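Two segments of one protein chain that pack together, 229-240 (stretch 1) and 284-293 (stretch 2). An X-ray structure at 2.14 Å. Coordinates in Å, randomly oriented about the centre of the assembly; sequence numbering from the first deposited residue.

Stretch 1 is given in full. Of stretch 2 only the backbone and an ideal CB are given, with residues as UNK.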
# COMPACT_ATOMS: atom_id res chain seq x y z
N THR A 229 15.58 -8.71 10.97
CA THR A 229 15.73 -7.27 10.77
C THR A 229 16.28 -6.54 12.01
O THR A 229 16.71 -5.39 11.89
CB THR A 229 14.40 -6.60 10.35
OG1 THR A 229 13.36 -6.97 11.26
CG2 THR A 229 14.01 -7.01 8.93
N PHE A 230 16.27 -7.18 13.18
CA PHE A 230 16.98 -6.62 14.35
C PHE A 230 18.44 -6.43 14.00
O PHE A 230 19.03 -5.38 14.27
CB PHE A 230 16.88 -7.53 15.59
CG PHE A 230 15.66 -7.31 16.43
CD1 PHE A 230 14.39 -7.65 15.96
CD2 PHE A 230 15.77 -6.75 17.69
CE1 PHE A 230 13.26 -7.46 16.75
CE2 PHE A 230 14.66 -6.55 18.49
CZ PHE A 230 13.40 -6.91 18.02
N LYS A 231 19.01 -7.46 13.38
CA LYS A 231 20.40 -7.46 12.95
C LYS A 231 20.63 -6.51 11.75
O LYS A 231 21.69 -5.90 11.64
CB LYS A 231 20.82 -8.89 12.58
CG LYS A 231 20.83 -9.82 13.78
CD LYS A 231 20.64 -11.27 13.38
CE LYS A 231 20.59 -12.17 14.62
NZ LYS A 231 20.83 -13.62 14.31
N GLU A 232 19.65 -6.40 10.87
CA GLU A 232 19.81 -5.58 9.67
C GLU A 232 19.76 -4.08 9.98
O GLU A 232 20.48 -3.29 9.37
CB GLU A 232 18.74 -5.93 8.64
CG GLU A 232 18.92 -5.22 7.32
CD GLU A 232 17.97 -5.71 6.24
OE1 GLU A 232 17.14 -6.60 6.54
OE2 GLU A 232 18.08 -5.21 5.10
N PHE A 233 18.91 -3.68 10.92
CA PHE A 233 18.79 -2.26 11.29
C PHE A 233 18.95 -2.01 12.80
O PHE A 233 18.08 -1.39 13.41
CB PHE A 233 17.43 -1.73 10.85
CG PHE A 233 17.07 -2.07 9.43
CD1 PHE A 233 17.61 -1.36 8.37
CD2 PHE A 233 16.20 -3.12 9.16
CE1 PHE A 233 17.28 -1.68 7.06
CE2 PHE A 233 15.87 -3.44 7.86
CZ PHE A 233 16.40 -2.72 6.81
N PRO A 234 20.09 -2.46 13.39
CA PRO A 234 20.24 -2.44 14.85
C PRO A 234 20.06 -1.06 15.49
O PRO A 234 19.56 -0.97 16.61
CB PRO A 234 21.68 -2.95 15.06
CG PRO A 234 22.38 -2.64 13.78
CD PRO A 234 21.34 -2.83 12.71
N ASN A 235 20.44 -0.00 14.80
CA ASN A 235 20.06 1.32 15.26
C ASN A 235 19.58 2.17 14.10
O ASN A 235 19.49 3.40 14.22
CB ASN A 235 21.17 2.00 16.06
CG ASN A 235 22.55 1.71 15.53
OD1 ASN A 235 22.86 0.58 15.14
ND2 ASN A 235 23.42 2.71 15.57
N GLY A 236 19.31 1.51 12.97
CA GLY A 236 18.77 2.14 11.77
C GLY A 236 17.65 3.07 12.21
O GLY A 236 16.84 2.69 13.05
N PRO A 237 17.62 4.30 11.65
CA PRO A 237 16.96 5.43 12.31
C PRO A 237 15.49 5.20 12.66
O PRO A 237 14.84 4.33 12.08
CB PRO A 237 17.09 6.56 11.28
CG PRO A 237 17.31 5.87 9.97
CD PRO A 237 18.05 4.61 10.28
N GLY A 238 14.97 5.97 13.61
CA GLY A 238 13.56 5.91 13.97
C GLY A 238 13.25 4.96 15.12
O GLY A 238 12.35 5.22 15.91
N LEU A 239 13.99 3.86 15.19
CA LEU A 239 13.80 2.85 16.22
C LEU A 239 15.05 1.99 16.33
O LEU A 239 15.45 1.35 15.35
CB LEU A 239 12.59 1.97 15.92
CG LEU A 239 12.42 0.75 16.84
CD1 LEU A 239 12.13 1.21 18.25
CD2 LEU A 239 11.35 -0.23 16.33
N THR A 240 15.65 1.94 17.51
CA THR A 240 16.87 1.17 17.70
C THR A 240 16.60 -0.09 18.51
O THR A 240 15.60 -0.18 19.21
CB THR A 240 17.96 1.99 18.41
OG1 THR A 240 17.68 2.03 19.82
CG2 THR A 240 18.00 3.41 17.85
N UNK A 284 7.15 -0.55 7.80
CA UNK A 284 8.16 0.32 7.22
C UNK A 284 9.34 -0.53 6.76
O UNK A 284 9.66 -1.54 7.38
CB UNK A 284 8.61 1.39 8.22
N UNK A 285 10.00 -0.13 5.68
CA UNK A 285 11.11 -0.91 5.15
C UNK A 285 12.32 -0.89 6.09
O UNK A 285 12.88 -1.94 6.41
CB UNK A 285 11.51 -0.38 3.77
N UNK A 286 12.71 0.30 6.51
CA UNK A 286 13.91 0.47 7.33
C UNK A 286 13.50 0.53 8.80
O UNK A 286 13.19 1.59 9.35
CB UNK A 286 14.68 1.73 6.93
N UNK A 287 13.48 -0.64 9.42
CA UNK A 287 12.84 -0.85 10.71
C UNK A 287 13.24 -2.20 11.28
O UNK A 287 12.98 -3.23 10.66
CB UNK A 287 11.32 -0.75 10.58
N UNK A 288 13.86 -2.20 12.47
CA UNK A 288 14.21 -3.44 13.16
C UNK A 288 13.02 -4.37 13.35
O UNK A 288 13.17 -5.59 13.32
CB UNK A 288 14.83 -3.12 14.52
N UNK A 289 11.84 -3.79 13.55
CA UNK A 289 10.67 -4.58 13.91
C UNK A 289 9.89 -5.04 12.66
O UNK A 289 8.86 -5.72 12.77
CB UNK A 289 9.76 -3.77 14.83
N UNK A 290 10.39 -4.69 11.47
CA UNK A 290 9.70 -5.02 10.22
C UNK A 290 9.38 -6.51 10.07
O UNK A 290 8.27 -6.87 9.68
CB UNK A 290 10.55 -4.57 9.03
N UNK A 291 10.34 -7.38 10.38
CA UNK A 291 10.15 -8.83 10.20
C UNK A 291 8.95 -9.40 10.98
O UNK A 291 8.29 -10.34 10.52
CB UNK A 291 11.42 -9.56 10.63
N UNK A 292 8.69 -8.84 12.15
CA UNK A 292 7.62 -9.33 13.01
C UNK A 292 6.25 -9.20 12.35
O UNK A 292 5.45 -10.15 12.35
CB UNK A 292 7.63 -8.57 14.34
N UNK A 293 5.97 -8.02 11.80
CA UNK A 293 4.71 -7.78 11.12
C UNK A 293 4.52 -8.69 9.92
O UNK A 293 3.45 -9.30 9.76
CB UNK A 293 4.62 -6.32 10.68

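At position 284 the ideal CB has no atom of stretch 1 within 5.5 Å, so the visible atoms set no preference; the residue is Ala284. Position 285 is similarly unconstrained, its CB pointing sideways where the chain turns a corner. It is Glu285, whose main contribution here is its backbone O, 3.6 Å from Phe233 CZ.

Position 286 offers more evidence. Its ideal CB lies 4.3 Å from Phe233 CE1, and its CA sits 4.1 Å from the centroid of the Phe233 ring, 14° off the normal, a CH-pi contact over the face. Valine, isoleucine, leucine or methionine would suit the apolar surroundings. The residue is Val286, chi1 t, with CG1 3.7 Å from Phe233 CD1 and 4.3 Å from Pro237 CD. Water 2 donates to both Val286 O (2.6 Å) and Pro237 O (2.8 Å), joining the two backbones.

At 287 CB points away, but the backbone begins a type I turn ending at 290. Asp, Asn, Ser or Thr could cap such a turn. Asp287 does so: its OD1 accepts from the backbone N of position 289 (N to OD1 2.8 Å). The same OD1 lies 3.5 Å from Leu239 CD2.

Position 288 has phi -55° and a CB 3.8 Å from Phe233 O and 4.1 Å from Phe230 CA, with CA donating a CA-H...O contact to Thr229 O (3.4 Å). A compact side chain without a bulky end is favoured; proline, alanine or serine would be plausible. Pro288 has the largest area covered by stretch 1 of any residue in stretch 2 (126 Å²), its CG 3.1 Å from Leu239 O and 4.2 Å from Leu239 CG. Its own O accepts a very short bond, 2.5 Å, from Thr229 OG1.

At 289 CB points away overall yet touches Leu239 CD2 at 4.2 Å, so an aliphatic side chain fits. Ile289 extends CD1 to 3.9 Å from Phe230 CE1.

Position 290 starts the helix, its CB 4.2 Å from Thr229 CG2. Glu232 supplies a negative charge, inviting Arg or Lys if long enough. Arg290 forms a long salt bridge, NH2 to Glu232 OE1 at 3.8 Å; NH1 donates to Glu285 O (2.9 Å) and to water 1 (2.8 Å), which donates to Glu232 OE2 (3.0 Å).

At 291 CB points toward stretch 1, a tight 3.3 Å from Thr229 OG1, while the backbone N donates to that hydroxyl at 3.2 Å. Many side chains that extend clear of it would do; Gln291 keeps its CB against Thr229 OG1 and extends past it (chi1 t), and its NE2 is hydrogen-bonded just outside the stretch.

At 292 the ideal CB has nothing of stretch 1 within 5.5 Å, so a long side chain such as Gln, Glu, Lys, Arg or Met is needed to reach the Phe230 ring. Gln292 brings NE2 3.6 Å from Phe230 CE1, at the ring edge. Position 293, Gly293, is out of reach.

Stretch 2 284-293: AEVDPIRQQG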
# COMPACT_ATOMS: atom_id res chain seq x y z
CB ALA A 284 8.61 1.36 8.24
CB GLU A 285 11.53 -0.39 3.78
CG GLU A 285 12.76 -1.07 3.23
CD GLU A 285 13.27 -0.40 1.97
OE1 GLU A 285 13.05 0.83 1.82
OE2 GLU A 285 13.91 -1.08 1.15
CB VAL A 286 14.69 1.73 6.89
CG1 VAL A 286 15.94 1.92 7.73
CG2 VAL A 286 15.05 1.61 5.41
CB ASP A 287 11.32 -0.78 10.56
CG ASP A 287 10.58 -0.84 11.90
OD1 ASP A 287 11.18 -1.19 12.93
OD2 ASP A 287 9.35 -0.59 11.91
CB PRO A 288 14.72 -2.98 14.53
CG PRO A 288 14.95 -1.56 14.41
CD PRO A 288 14.15 -1.01 13.30
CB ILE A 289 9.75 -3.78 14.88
CG1 ILE A 289 9.07 -4.71 15.88
CG2 ILE A 289 8.72 -2.95 14.16
CD1 ILE A 289 10.03 -5.25 16.89
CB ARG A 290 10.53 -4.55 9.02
CG ARG A 290 9.84 -4.75 7.67
CD ARG A 290 10.81 -4.50 6.52
NE ARG A 290 11.65 -5.67 6.31
CZ ARG A 290 12.84 -5.65 5.71
NH1 ARG A 290 13.35 -4.52 5.26
NH2 ARG A 290 13.52 -6.79 5.56
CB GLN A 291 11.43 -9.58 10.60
CG GLN A 291 11.41 -11.07 10.27
CD GLN A 291 11.58 -11.35 8.78
OE1 GLN A 291 12.38 -10.70 8.11
NE2 GLN A 291 10.80 -12.30 8.26
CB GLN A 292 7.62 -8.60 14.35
CG GLN A 292 8.77 -9.02 15.23
CD GLN A 292 8.71 -8.41 16.62
OE1 GLN A 292 7.65 -7.97 17.07
NE2 GLN A 292 9.86 -8.35 17.28
O HOH W 1 15.56 -4.63 3.57
O HOH W 2 12.89 2.37 11.83
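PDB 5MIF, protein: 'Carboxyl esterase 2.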